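Local coordinates for tyrosine-protein kinase receptor torso (Bombyx mori, PDB 5AOQ), which acts as a probable receptor tyrosine kinase that responds to prothoracicotropic hormone by activating MAPK signalling, helping to initiate metamorphosis, at residues L38-T41 with D45-T48; V157-K162 with I226-I231; G175-N180 with H237-P242. All blocks are in the same frame, centred on the assembly; numbering follows the deposited sequence.

Interaction 1: residues L38-T41 with D45-T48; sequences LNWT and DCKT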
ATOM      1  N   LEU A  38     -10.956  18.543 -12.777  1.00 75.50           N
ATOM      2  CA  LEU A  38     -11.482  19.441 -13.805  1.00 78.39           C
ATOM      3  C   LEU A  38     -11.146  18.977 -15.219  1.00 81.31           C
ATOM      4  O   LEU A  38     -11.666  19.522 -16.193  1.00 83.99           O
ATOM      5  CB  LEU A  38     -10.948  20.861 -13.594  1.00 75.77           C
ATOM      6  CG  LEU A  38     -11.649  21.688 -12.517  1.00 73.20           C
ATOM      7  CD1 LEU A  38     -10.834  22.924 -12.173  1.00 69.65           C
ATOM      8  CD2 LEU A  38     -13.051  22.080 -12.969  1.00 75.83           C
ATOM      9  N   ASN A  39     -10.288  17.967 -15.324  1.00 72.67           N
ATOM     10  CA  ASN A  39      -9.928  17.391 -16.615  1.00 74.84           C
ATOM     11  C   ASN A  39      -9.396  18.445 -17.584  1.00 76.79           C
ATOM     12  O   ASN A  39     -10.063  18.809 -18.554  1.00 79.57           O
ATOM     13  CB  ASN A  39     -11.135  16.676 -17.228  1.00 77.13           C
ATOM     14  CG  ASN A  39     -10.781  15.900 -18.482  1.00 79.79           C
ATOM     15  OD1 ASN A  39      -9.633  15.503 -18.679  1.00 78.20           O
ATOM     16  ND2 ASN A  39     -11.773  15.678 -19.338  1.00 84.42           N
ATOM     17  N   TRP A  40      -8.191  18.932 -17.313  1.00 59.22           N
ATOM     18  CA  TRP A  40      -7.540  19.898 -18.187  1.00 57.28           C
ATOM     19  C   TRP A  40      -6.925  19.192 -19.387  1.00 59.06           C
ATOM     20  O   TRP A  40      -6.765  17.972 -19.384  1.00 61.15           O
ATOM     21  CB  TRP A  40      -6.461  20.673 -17.429  1.00 52.79           C
ATOM     22  CG  TRP A  40      -6.987  21.570 -16.349  1.00 50.91           C
ATOM     23  CD1 TRP A  40      -8.191  22.211 -16.326  1.00 52.26           C
ATOM     24  CD2 TRP A  40      -6.323  21.921 -15.128  1.00 47.67           C
ATOM     25  NE1 TRP A  40      -8.317  22.943 -15.170  1.00 49.92           N
ATOM     26  CE2 TRP A  40      -7.183  22.780 -14.417  1.00 47.07           C
ATOM     27  CE3 TRP A  40      -5.085  21.593 -14.568  1.00 45.55           C
ATOM     28  CZ2 TRP A  40      -6.845  23.314 -13.175  1.00 44.34           C
ATOM     29  CZ3 TRP A  40      -4.752  22.123 -13.337  1.00 42.99           C
ATOM     30  CH2 TRP A  40      -5.628  22.974 -12.654  1.00 42.35           C
ATOM     31  N   THR A  41      -6.586  19.965 -20.414  1.00 74.11           N
ATOM     32  CA  THR A  41      -5.930  19.418 -21.594  1.00 75.23           C
ATOM     33  C   THR A  41      -4.567  18.867 -21.200  1.00 70.35           C
ATOM     34  O   THR A  41      -4.125  17.839 -21.716  1.00 69.71           O
ATOM     35  CB  THR A  41      -5.760  20.478 -22.696  1.00 79.97           C
ATOM     36  OG1 THR A  41      -4.980  21.571 -22.195  1.00 78.93           O
ATOM     37  CG2 THR A  41      -7.114  20.992 -23.156  1.00 83.20           C
ATOM     38  N   ASP A  45      -0.918  23.675 -17.475  1.00 48.49           N
ATOM     39  CA  ASP A  45      -1.738  24.881 -17.410  1.00 52.19           C
ATOM     40  C   ASP A  45      -2.197  25.190 -15.984  1.00 46.71           C
ATOM     41  O   ASP A  45      -3.073  26.030 -15.772  1.00 47.03           O
ATOM     42  CB  ASP A  45      -2.955  24.738 -18.327  1.00 62.25           C
ATOM     43  CG  ASP A  45      -3.874  23.610 -17.907  1.00 62.07           C
ATOM     44  OD1 ASP A  45      -3.444  22.755 -17.104  1.00 56.59           O
ATOM     45  OD2 ASP A  45      -5.027  23.574 -18.386  1.00 64.93           O
ATOM     46  N   CYS A  46      -1.600  24.506 -15.012  1.00 42.23           N
ATOM     47  CA  CYS A  46      -1.855  24.777 -13.605  1.00 40.82           C
ATOM     48  C   CYS A  46      -0.987  25.949 -13.170  1.00 38.87           C
ATOM     49  O   CYS A  46       0.235  25.824 -13.091  1.00 38.10           O
ATOM     50  CB  CYS A  46      -1.571  23.543 -12.753  1.00 40.99           C
ATOM     51  SG  CYS A  46      -2.004  23.703 -11.012  1.00 39.79           S
ATOM     52  N   LYS A  47      -1.619  27.083 -12.893  1.00 46.13           N
ATOM     53  CA  LYS A  47      -0.907  28.290 -12.491  1.00 44.91           C
ATOM     54  C   LYS A  47      -0.987  28.519 -10.986  1.00 43.58           C
ATOM     55  O   LYS A  47      -1.151  29.649 -10.526  1.00 43.21           O
ATOM     56  CB  LYS A  47      -1.443  29.498 -13.259  1.00 45.99           C
ATOM     57  CG  LYS A  47      -1.543  29.262 -14.764  1.00 47.72           C
ATOM     58  CD  LYS A  47      -0.182  28.883 -15.355  1.00 47.38           C
ATOM     59  CE  LYS A  47      -0.273  28.524 -16.827  1.00 52.38           C
ATOM     60  NZ  LYS A  47       1.061  28.166 -17.389  1.00 52.37           N
ATOM     61  N   THR A  48      -0.867  27.434 -10.228  1.00 36.08           N
ATOM     62  CA  THR A  48      -0.844  27.517  -8.776  1.00 35.03           C
ATOM     63  C   THR A  48       0.552  27.908  -8.306  1.00 34.16           C
ATOM     64  O   THR A  48       1.526  27.191  -8.542  1.00 34.41           O
ATOM     65  CB  THR A  48      -1.243  26.180  -8.117  1.00 35.58           C
ATOM     66  OG1 THR A  48      -2.493  25.729  -8.651  1.00 37.00           O
ATOM     67  CG2 THR A  48      -1.360  26.336  -6.605  1.00 34.74           C
TER

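Interaction 2: residues V157-K162 with I226-I231; sequences VTQEFK and IHVKGI. With NAG (2-acetamido-2-deoxy-beta-D-glucopyranose), chain E.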
ATOM      1  N   VAL A 157     -19.599   4.327  24.975  1.00 76.78           N
ATOM      2  CA  VAL A 157     -20.847   4.416  24.223  1.00 75.19           C
ATOM      3  C   VAL A 157     -21.581   3.074  24.203  1.00 72.40           C
ATOM      4  O   VAL A 157     -20.958   2.019  24.113  1.00 70.42           O
ATOM      5  CB  VAL A 157     -20.600   4.884  22.765  1.00 75.58           C
ATOM      6  CG1 VAL A 157     -20.103   6.322  22.732  1.00 78.92           C
ATOM      7  CG2 VAL A 157     -19.632   3.952  22.037  1.00 75.33           C
ATOM      8  N   THR A 158     -22.907   3.127  24.310  1.00 59.72           N
ATOM      9  CA  THR A 158     -23.745   1.927  24.302  1.00 56.96           C
ATOM     10  C   THR A 158     -24.592   1.920  23.037  1.00 55.97           C
ATOM     11  O   THR A 158     -25.281   2.895  22.730  1.00 56.99           O
ATOM     12  CB  THR A 158     -24.651   1.841  25.541  1.00 56.41           C
ATOM     13  OG1 THR A 158     -25.458   3.021  25.637  1.00 57.73           O
ATOM     14  CG2 THR A 158     -23.813   1.689  26.803  1.00 57.49           C
ATOM     15  N   GLN A 159     -24.539   0.808  22.313  1.00 86.97           N
ATOM     16  CA  GLN A 159     -25.034   0.745  20.944  1.00 85.43           C
ATOM     17  C   GLN A 159     -26.306  -0.080  20.801  1.00 83.68           C
ATOM     18  O   GLN A 159     -26.395  -1.197  21.314  1.00 81.41           O
ATOM     19  CB  GLN A 159     -23.953   0.157  20.035  1.00 83.12           C
ATOM     20  CG  GLN A 159     -22.545   0.619  20.375  1.00 84.63           C
ATOM     21  CD  GLN A 159     -21.488  -0.070  19.541  1.00 83.09           C
ATOM     22  OE1 GLN A 159     -21.798  -0.870  18.658  1.00 80.79           O
ATOM     23  NE2 GLN A 159     -20.225   0.229  19.824  1.00 84.65           N
ATOM     24  N   GLU A 160     -27.288   0.485  20.105  1.00 66.76           N
ATOM     25  CA  GLU A 160     -28.472  -0.262  19.703  1.00 64.97           C
ATOM     26  C   GLU A 160     -28.393  -0.479  18.198  1.00 65.11           C
ATOM     27  O   GLU A 160     -27.725   0.273  17.487  1.00 67.01           O
ATOM     28  CB  GLU A 160     -29.756   0.476  20.088  1.00 65.81           C
ATOM     29  CG  GLU A 160     -30.057   1.715  19.260  1.00 67.97           C
ATOM     30  CD  GLU A 160     -31.333   2.411  19.699  1.00 69.49           C
ATOM     31  OE1 GLU A 160     -31.737   2.235  20.869  1.00 70.32           O
ATOM     32  OE2 GLU A 160     -31.935   3.131  18.874  1.00 69.98           O
ATOM     33  N   PHE A 161     -29.078  -1.508  17.719  1.00 48.36           N
ATOM     34  CA  PHE A 161     -28.997  -1.894  16.318  1.00 48.52           C
ATOM     35  C   PHE A 161     -30.295  -2.519  15.831  1.00 47.23           C
ATOM     36  O   PHE A 161     -31.024  -3.144  16.602  1.00 45.66           O
ATOM     37  CB  PHE A 161     -27.836  -2.867  16.125  1.00 48.08           C
ATOM     38  CG  PHE A 161     -27.703  -3.865  17.237  1.00 46.37           C
ATOM     39  CD1 PHE A 161     -28.407  -5.052  17.208  1.00 44.52           C
ATOM     40  CD2 PHE A 161     -26.883  -3.605  18.322  1.00 46.92           C
ATOM     41  CE1 PHE A 161     -28.291  -5.970  18.234  1.00 43.31           C
ATOM     42  CE2 PHE A 161     -26.767  -4.516  19.352  1.00 45.73           C
ATOM     43  CZ  PHE A 161     -27.469  -5.700  19.308  1.00 43.96           C
ATOM     44  N   LYS A 162     -30.574  -2.345  14.543  1.00 48.20           N
ATOM     45  CA  LYS A 162     -31.757  -2.926  13.920  1.00 47.36           C
ATOM     46  C   LYS A 162     -31.380  -3.563  12.593  1.00 47.74           C
ATOM     47  O   LYS A 162     -30.441  -3.120  11.929  1.00 49.47           O
ATOM     48  CB  LYS A 162     -32.840  -1.867  13.710  1.00 48.82           C
ATOM     49  CG  LYS A 162     -33.441  -1.329  14.997  1.00 48.66           C
ATOM     50  CD  LYS A 162     -34.490  -0.266  14.711  1.00 50.62           C
ATOM     51  CE  LYS A 162     -35.186   0.188  15.984  1.00 50.74           C
ATOM     52  NZ  LYS A 162     -36.153   1.293  15.731  1.00 53.16           N
ATOM     53  N   ILE A 226     -18.352  -5.054  16.208  1.00 45.78           N
ATOM     54  CA  ILE A 226     -18.190  -3.683  15.735  1.00 45.83           C
ATOM     55  C   ILE A 226     -17.433  -2.843  16.764  1.00 47.28           C
ATOM     56  O   ILE A 226     -17.730  -2.885  17.959  1.00 46.87           O
ATOM     57  CB  ILE A 226     -19.567  -3.033  15.416  1.00 43.13           C
ATOM     58  CG1 ILE A 226     -19.375  -1.674  14.736  1.00 43.36           C
ATOM     59  CG2 ILE A 226     -20.423  -2.895  16.676  1.00 41.58           C
ATOM     60  CD1 ILE A 226     -20.665  -1.023  14.277  1.00 41.05           C
ATOM     61  N   HIS A 227     -16.427  -2.113  16.292  1.00 69.76           N
ATOM     62  CA  HIS A 227     -15.671  -1.191  17.129  1.00 71.49           C
ATOM     63  C   HIS A 227     -16.058   0.247  16.804  1.00 70.51           C
ATOM     64  O   HIS A 227     -16.052   0.652  15.635  1.00 70.55           O
ATOM     65  CB  HIS A 227     -14.168  -1.378  16.924  1.00 75.16           C
ATOM     66  CG  HIS A 227     -13.728  -2.809  16.927  1.00 76.31           C
ATOM     67  ND1 HIS A 227     -13.498  -3.517  18.087  1.00 77.18           N
ATOM     68  CD2 HIS A 227     -13.467  -3.661  15.908  1.00 76.90           C
ATOM     69  CE1 HIS A 227     -13.119  -4.745  17.781  1.00 78.15           C
ATOM     70  NE2 HIS A 227     -13.092  -4.859  16.466  1.00 77.96           N
ATOM     71  N   VAL A 228     -16.393   1.005  17.847  1.00 49.39           N
ATOM     72  CA  VAL A 228     -16.730   2.419  17.713  1.00 48.56           C
ATOM     73  C   VAL A 228     -15.717   3.283  18.460  1.00 51.11           C
ATOM     74  O   VAL A 228     -15.681   3.297  19.692  1.00 51.49           O
ATOM     75  CB  VAL A 228     -18.150   2.721  18.243  1.00 45.40           C
ATOM     76  CG1 VAL A 228     -18.457   4.215  18.162  1.00 44.67           C
ATOM     77  CG2 VAL A 228     -19.186   1.924  17.465  1.00 43.21           C
ATOM     78  N   LYS A 229     -14.898   3.998  17.696  1.00 53.86           N
ATOM     79  CA  LYS A 229     -13.915   4.923  18.246  1.00 56.65           C
ATOM     80  C   LYS A 229     -14.496   6.331  18.314  1.00 55.25           C
ATOM     81  O   LYS A 229     -14.974   6.863  17.308  1.00 54.01           O
ATOM     82  CB  LYS A 229     -12.642   4.915  17.397  1.00 60.19           C
ATOM     83  CG  LYS A 229     -11.570   5.906  17.837  1.00 63.62           C
ATOM     84  CD  LYS A 229     -10.956   5.520  19.170  1.00 65.65           C
ATOM     85  CE  LYS A 229      -9.935   6.549  19.625  1.00 69.30           C
ATOM     86  NZ  LYS A 229      -9.196   6.111  20.841  1.00 72.09           N
ATOM     87  N   GLY A 230     -14.453   6.926  19.504  1.00 54.92           N
ATOM     88  CA  GLY A 230     -14.959   8.271  19.709  1.00 53.76           C
ATOM     89  C   GLY A 230     -14.124   9.056  20.702  1.00 56.49           C
ATOM     90  O   GLY A 230     -13.044   8.618  21.103  1.00 59.72           O
ATOM     91  N   ILE A 231     -14.633  10.216  21.104  1.00 63.65           N
ATOM     92  CA  ILE A 231     -13.931  11.096  22.034  1.00 65.71           C
ATOM     93  C   ILE A 231     -13.613  10.382  23.344  1.00 66.67           C
ATOM     94  O   ILE A 231     -12.605  10.671  23.990  1.00 68.50           O
ATOM     95  CB  ILE A 231     -14.758  12.367  22.337  1.00 66.00           C
ATOM     96  CG1 ILE A 231     -13.984  13.298  23.276  1.00 68.29           C
ATOM     97  CG2 ILE A 231     -16.101  11.997  22.951  1.00 64.95           C
ATOM     98  CD1 ILE A 231     -14.624  14.660  23.462  1.00 68.85           C
TER
HETATM   99  C1  NAG E   1     -24.622   6.011  27.121  1.00107.70           C
HETATM  100  C2  NAG E   1     -23.452   6.825  27.673  1.00107.81           C
HETATM  101  C3  NAG E   1     -22.665   5.999  28.693  1.00104.23           C
HETATM  102  C4  NAG E   1     -23.585   5.384  29.745  1.00103.27           C
HETATM  103  C5  NAG E   1     -24.780   4.691  29.094  1.00103.74           C
HETATM  104  C6  NAG E   1     -25.821   4.233  30.092  1.00103.99           C
HETATM  105  C7  NAG E   1     -22.471   8.529  26.187  1.00112.09           C
HETATM  106  C8  NAG E   1     -21.502   8.782  25.070  1.00112.38           C
HETATM  107  N2  NAG E   1     -22.569   7.261  26.594  1.00108.43           N
HETATM  108  O3  NAG E   1     -21.695   6.827  29.323  1.00105.27           O
HETATM  109  O4  NAG E   1     -22.867   4.392  30.471  1.00 99.60           O
HETATM  110  O5  NAG E   1     -25.441   5.589  28.193  1.00107.51           O
HETATM  111  O6  NAG E   1     -25.486   4.603  31.422  1.00103.52           O
HETATM  112  O7  NAG E   1     -23.137   9.430  26.684  1.00115.48           O

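Interaction 3: residues G175-N180 with H237-P242; sequences GKFVWN and HKYKTP. With NAG (2-acetamido-2-deoxy-beta-D-glucopyranose), chain E.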
ATOM      1  N   GLY A 175     -28.172  -4.044   8.080  1.00 33.67           N
ATOM      2  CA  GLY A 175     -28.175  -3.731   9.500  1.00 33.37           C
ATOM      3  C   GLY A 175     -27.755  -2.305   9.802  1.00 32.30           C
ATOM      4  O   GLY A 175     -26.680  -1.865   9.397  1.00 31.68           O
ATOM      5  N   LYS A 176     -28.611  -1.589  10.528  1.00 32.16           N
ATOM      6  CA  LYS A 176     -28.348  -0.203  10.908  1.00 31.71           C
ATOM      7  C   LYS A 176     -28.011  -0.103  12.393  1.00 31.52           C
ATOM      8  O   LYS A 176     -28.664  -0.730  13.230  1.00 32.05           O
ATOM      9  CB  LYS A 176     -29.550   0.681  10.575  1.00 32.51           C
ATOM     10  CG  LYS A 176     -29.312   2.166  10.817  1.00 32.53           C
ATOM     11  CD  LYS A 176     -30.493   3.017  10.371  1.00 33.72           C
ATOM     12  CE  LYS A 176     -30.649   3.028   8.856  1.00 34.01           C
ATOM     13  NZ  LYS A 176     -31.734   3.943   8.411  1.00 35.54           N
ATOM     14  N   PHE A 177     -26.995   0.697  12.707  1.00 31.11           N
ATOM     15  CA  PHE A 177     -26.451   0.796  14.059  1.00 31.04           C
ATOM     16  C   PHE A 177     -26.479   2.234  14.564  1.00 31.44           C
ATOM     17  O   PHE A 177     -26.221   3.173  13.807  1.00 31.79           O
ATOM     18  CB  PHE A 177     -25.017   0.265  14.096  1.00 30.84           C
ATOM     19  CG  PHE A 177     -24.896  -1.186  13.723  1.00 30.84           C
ATOM     20  CD1 PHE A 177     -25.075  -1.596  12.412  1.00 30.85           C
ATOM     21  CD2 PHE A 177     -24.589  -2.138  14.680  1.00 31.17           C
ATOM     22  CE1 PHE A 177     -24.964  -2.926  12.066  1.00 31.30           C
ATOM     23  CE2 PHE A 177     -24.474  -3.472  14.338  1.00 31.76           C
ATOM     24  CZ  PHE A 177     -24.663  -3.865  13.028  1.00 31.88           C
ATOM     25  N   VAL A 178     -26.789   2.394  15.849  1.00 38.68           N
ATOM     26  CA  VAL A 178     -26.857   3.709  16.481  1.00 39.36           C
ATOM     27  C   VAL A 178     -26.379   3.602  17.930  1.00 39.43           C
ATOM     28  O   VAL A 178     -26.470   2.538  18.540  1.00 39.06           O
ATOM     29  CB  VAL A 178     -28.295   4.284  16.440  1.00 40.07           C
ATOM     30  CG1 VAL A 178     -28.372   5.634  17.146  1.00 41.09           C
ATOM     31  CG2 VAL A 178     -28.783   4.413  15.003  1.00 40.24           C
ATOM     32  N   TRP A 179     -25.867   4.702  18.476  1.00 43.03           N
ATOM     33  CA  TRP A 179     -25.436   4.731  19.871  1.00 43.34           C
ATOM     34  C   TRP A 179     -25.612   6.116  20.487  1.00 44.60           C
ATOM     35  O   TRP A 179     -25.692   7.115  19.773  1.00 45.51           O
ATOM     36  CB  TRP A 179     -23.978   4.280  19.979  1.00 43.39           C
ATOM     37  CG  TRP A 179     -23.018   5.117  19.185  1.00 44.42           C
ATOM     38  CD1 TRP A 179     -22.205   6.107  19.658  1.00 46.08           C
ATOM     39  CD2 TRP A 179     -22.770   5.034  17.775  1.00 44.30           C
ATOM     40  NE1 TRP A 179     -21.466   6.643  18.630  1.00 47.23           N
ATOM     41  CE2 TRP A 179     -21.795   6.002  17.465  1.00 46.02           C
ATOM     42  CE3 TRP A 179     -23.277   4.235  16.746  1.00 43.19           C
ATOM     43  CZ2 TRP A 179     -21.317   6.192  16.170  1.00 46.60           C
ATOM     44  CZ3 TRP A 179     -22.802   4.428  15.460  1.00 43.52           C
ATOM     45  CH2 TRP A 179     -21.833   5.398  15.185  1.00 45.16           C
ATOM     46  N   ASN A 180     -25.672   6.168  21.816  1.00110.05           N
ATOM     47  CA  ASN A 180     -25.902   7.426  22.520  1.00118.13           C
ATOM     48  C   ASN A 180     -24.670   8.318  22.558  1.00118.88           C
ATOM     49  O   ASN A 180     -23.537   7.842  22.495  1.00111.10           O
ATOM     50  CB  ASN A 180     -26.398   7.163  23.948  1.00116.65           C
ATOM     51  CG  ASN A 180     -25.378   6.433  24.815  1.00107.31           C
ATOM     52  OD1 ASN A 180     -24.532   5.691  24.314  1.00 99.56           O
ATOM     53  ND2 ASN A 180     -25.468   6.644  26.134  1.00105.56           N
ATOM     54  N   HIS A 237     -17.773  -3.851  20.491  1.00 55.47           N
ATOM     55  CA  HIS A 237     -19.143  -4.297  20.708  1.00 54.74           C
ATOM     56  C   HIS A 237     -19.478  -5.523  19.868  1.00 53.81           C
ATOM     57  O   HIS A 237     -19.715  -5.417  18.665  1.00 52.68           O
ATOM     58  CB  HIS A 237     -20.112  -3.156  20.388  1.00 53.94           C
ATOM     59  CG  HIS A 237     -21.552  -3.557  20.416  1.00 53.15           C
ATOM     60  ND1 HIS A 237     -22.266  -3.696  21.587  1.00 53.86           N
ATOM     61  CD2 HIS A 237     -22.414  -3.848  19.413  1.00 51.85           C
ATOM     62  CE1 HIS A 237     -23.506  -4.055  21.303  1.00 53.05           C
ATOM     63  NE2 HIS A 237     -23.622  -4.153  19.991  1.00 51.81           N
ATOM     64  N   LYS A 238     -19.478  -6.689  20.508  1.00 54.41           N
ATOM     65  CA  LYS A 238     -19.861  -7.923  19.837  1.00 53.72           C
ATOM     66  C   LYS A 238     -21.374  -7.984  19.682  1.00 52.83           C
ATOM     67  O   LYS A 238     -22.113  -7.458  20.516  1.00 53.16           O
ATOM     68  CB  LYS A 238     -19.366  -9.147  20.611  1.00 54.83           C
ATOM     69  CG  LYS A 238     -17.857  -9.321  20.616  1.00 55.73           C
ATOM     70  CD  LYS A 238     -17.457 -10.594  21.345  1.00 56.83           C
ATOM     71  CE  LYS A 238     -15.950 -10.798  21.328  1.00 57.82           C
ATOM     72  NZ  LYS A 238     -15.545 -12.035  22.052  1.00 58.99           N
ATOM     73  N   TYR A 239     -21.830  -8.622  18.610  1.00 51.80           N
ATOM     74  CA  TYR A 239     -23.260  -8.785  18.375  1.00 51.03           C
ATOM     75  C   TYR A 239     -23.510  -9.871  17.337  1.00 50.31           C
ATOM     76  O   TYR A 239     -22.710 -10.061  16.426  1.00 49.95           O
ATOM     77  CB  TYR A 239     -23.879  -7.460  17.923  1.00 50.20           C
ATOM     78  CG  TYR A 239     -23.443  -7.021  16.543  1.00 49.23           C
ATOM     79  CD1 TYR A 239     -22.281  -6.282  16.365  1.00 49.55           C
ATOM     80  CD2 TYR A 239     -24.191  -7.343  15.420  1.00 48.13           C
ATOM     81  CE1 TYR A 239     -21.877  -5.879  15.110  1.00 48.83           C
ATOM     82  CE2 TYR A 239     -23.796  -6.942  14.160  1.00 47.35           C
ATOM     83  CZ  TYR A 239     -22.637  -6.212  14.011  1.00 47.72           C
ATOM     84  OH  TYR A 239     -22.238  -5.809  12.758  1.00 47.12           O
ATOM     85  N   LYS A 240     -24.632 -10.571  17.479  1.00 50.22           N
ATOM     86  CA  LYS A 240     -24.983 -11.665  16.581  1.00 49.70           C
ATOM     87  C   LYS A 240     -26.204 -11.292  15.747  1.00 48.61           C
ATOM     88  O   LYS A 240     -27.180 -10.757  16.270  1.00 48.65           O
ATOM     89  CB  LYS A 240     -25.246 -12.942  17.382  1.00 50.72           C
ATOM     90  CG  LYS A 240     -25.421 -14.195  16.538  1.00 50.47           C
ATOM     91  CD  LYS A 240     -25.685 -15.411  17.414  1.00 51.68           C
ATOM     92  CE  LYS A 240     -25.804 -16.687  16.593  1.00 51.60           C
ATOM     93  NZ  LYS A 240     -24.542 -17.011  15.874  1.00 51.46           N
ATOM     94  N   THR A 241     -26.148 -11.577  14.450  1.00 47.74           N
ATOM     95  CA  THR A 241     -27.272 -11.298  13.564  1.00 46.76           C
ATOM     96  C   THR A 241     -28.421 -12.261  13.853  1.00 47.10           C
ATOM     97  O   THR A 241     -28.192 -13.444  14.105  1.00 47.78           O
ATOM     98  CB  THR A 241     -26.873 -11.409  12.081  1.00 45.89           C
ATOM     99  OG1 THR A 241     -26.352 -12.717  11.815  1.00 46.29           O
ATOM    100  CG2 THR A 241     -25.822 -10.365  11.729  1.00 45.67           C
ATOM    101  N   PRO A 242     -29.665 -11.756  13.820  1.00 46.74           N
ATOM    102  CA  PRO A 242     -30.816 -12.561  14.248  1.00 47.31           C
ATOM    103  C   PRO A 242     -31.070 -13.776  13.362  1.00 47.17           C
ATOM    104  O   PRO A 242     -30.553 -13.858  12.247  1.00 46.42           O
ATOM    105  CB  PRO A 242     -31.984 -11.575  14.157  1.00 46.84           C
ATOM    106  CG  PRO A 242     -31.564 -10.589  13.129  1.00 45.71           C
ATOM    107  CD  PRO A 242     -30.081 -10.444  13.295  1.00 45.87           C
TER
HETATM  108  C1  NAG E   1     -24.622   6.011  27.121  1.00107.70           C
HETATM  109  C2  NAG E   1     -23.452   6.825  27.673  1.00107.81           C
HETATM  110  C3  NAG E   1     -22.665   5.999  28.693  1.00104.23           C
HETATM  111  C4  NAG E   1     -23.585   5.384  29.745  1.00103.27           C
HETATM  112  C5  NAG E   1     -24.780   4.691  29.094  1.00103.74           C
HETATM  113  C6  NAG E   1     -25.821   4.233  30.092  1.00103.99           C
HETATM  114  C7  NAG E   1     -22.471   8.529  26.187  1.00112.09           C
HETATM  115  C8  NAG E   1     -21.502   8.782  25.070  1.00112.38           C
HETATM  116  N2  NAG E   1     -22.569   7.261  26.594  1.00108.43           N
HETATM  117  O3  NAG E   1     -21.695   6.827  29.323  1.00105.27           O
HETATM  118  O4  NAG E   1     -22.867   4.392  30.471  1.00 99.60           O
HETATM  119  O5  NAG E   1     -25.441   5.589  28.193  1.00107.51           O
HETATM  120  O6  NAG E   1     -25.486   4.603  31.422  1.00103.52           O
HETATM  121  O7  NAG E   1     -23.137   9.430  26.684  1.00115.48           O

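Interaction 1: residues L38-T41 with D45-T48
The indole of Trp40 and the carboxylate of Asp45 meet with their planes 87° apart, almost perpendicular, while the sulfur of Cys46 lies at the edge of the six-membered ring. Both oxygens of the carboxylate are engaged, each at a different part of the tryptophan. Asp45 OD1 comes obliquely to the benzene portion, 3.2 Å from Trp40 CE3. Its sister oxygen turns to the root of the side chain, Asp45 OD2 standing 3.4 Å from Trp40 CB and close to CG. No hydrogen bond joins the two segments; the carboxylate oxygens meet carbon atoms of the tryptophan. Farther along the ring, Cys46 CB approaches Trp40 CZ3 at 3.5 Å, again obliquely. Cys46 SG sits 5.0 Å from the centroid of the six-membered ring of Trp40, 75° off its normal, a Cys sulfur-aromatic contact. With Trp40 CG anti to its own carbonyl carbon (chi1 -67°), the indole is swung across the gap between the two segments. At Cys46 the sulfur stands opposite the backbone N and runs to its disulfide with Cys31 on helix 27-38. The tryptophan packs on Leu34 and Tyr35 of that helix and on Glu127, and Cys46 also touches Tyr25 of the second subunit. The arrangement is a disulfide-tethered loop folded back on its helix in the first, unusual FN3 domain, with a buried tryptophan beside the cystine.

Interaction 2: residues V157-K162 with I226-I231
Gln159 reaches toward strand 223-230 because its CG is anti to the carbonyl carbon (chi1 -39°) and the chain runs extended beyond it, which lays the terminal amide over the side chains of Ile226 and Val228. Val228, with CG1 anti to its backbone N (chi1 177°), divides its methyls between two partners: CG2 goes to the amide and CG1 to Val157. The Gln159 chain passes alongside Val228, running the other way, and Gln159 NE2 comes 3.1 Å from Val228 CG2. At the other corner of the amide, Gln159 OE1 lies 3.1 Å from Ile226 CG2, so the flat group bridges two residues that face the same way from one strand. The wholly apolar part is Val157 CG2 against Val228 CG1, 4.1 Å apart. The second branch of Val157 points elsewhere, CG1 standing 3.7 Å from C8, the acetamido methyl of the N-acetylglucosamine, while Thr158 OG1 is 3.4 Å from C1 of the same sugar. Thr158 N is hydrogen-bonded to Asn180 OD1. Trp179 packs against Val157, Gln159 and Val228, and His237 against Gln159 and Ile226. On the reverse side of strand 223-230, His227 packs on Ile23 of the prothoracicotropic hormone chain, and Lys229 touches Asp190, a residue implicated in hormone binding. No hydrogen bond joins the two segments, so they are held by van der Waals packing. Methyl groups neither donate nor accept, and these neighbours alone therefore cannot fix which end of the Gln159 amide is oxygen.

Interaction 3: residues G175-N180 with H237-P242
Deep in the second FN3 domain, the one that binds the hormone dimer, two aromatic rings from facing sheets of a beta-sandwich form an offset edge-to-face pair. The two side chains reach in from the two sheets toward each other, with the edge of Phe177 against one face of Tyr239. The ring centroids of Phe177 and Tyr239 are 4.8 Å apart, with the planes at 65°. Phe177 CE2 stands 3.3 Å above the Tyr239 plane, displaced toward the rim. The neighbouring Phe177 CZ lies by the phenol end, 3.1 Å from Tyr239 OH. Tyr239 carries its ring between its own backbone N and carbonyl carbon (chi1 69°), and the hydroxyl is hydrogen-bonded to Asn193 OD1, which anchors the ring whose face Phe177 meets. A leucine here would probably leave Asn193 OD1 without its hydroxyl mate and the Phe177 edge without an aromatic face. At the far end of the same segment, Asn180 ND2 is bonded covalently to C1 of the N-acetylglucosamine at 1.4 Å, outside the aromatic packing. Phe177 belongs to the central strand of the three-stranded sheet and packs on Phe161 and Val215 of the strands flanking it. Tyr239 sits on strand 233-240, at the border of the four-stranded sheet, against Cys224 and Ile226 of strand 223-230, with Tyr163 of strand 159-167 reaching it from the facing sheet.

How the interactions relate
Interactions 2 and 3 are two parts of one sandwich interior, their centres 8 Å apart and their segments alternating along the chain. Backbone bonds join them within each sheet, Glu160 N to Val178 O and Ile226 O to His237 N, both probable hydrogen bonds of 2.7 Å. Phe161 and His237 also pack across between them, and the sugar on Asn180 is touched by both. Interaction 2 is nearer the hormone site, with the side chain of Val228 about 7 Å from that of Asp190 and about 11 Å from that of Lys204. Interaction 1 belongs to the first FN3 domain, beyond the chain's centre, its nearest atoms about 33 Å from either of the others.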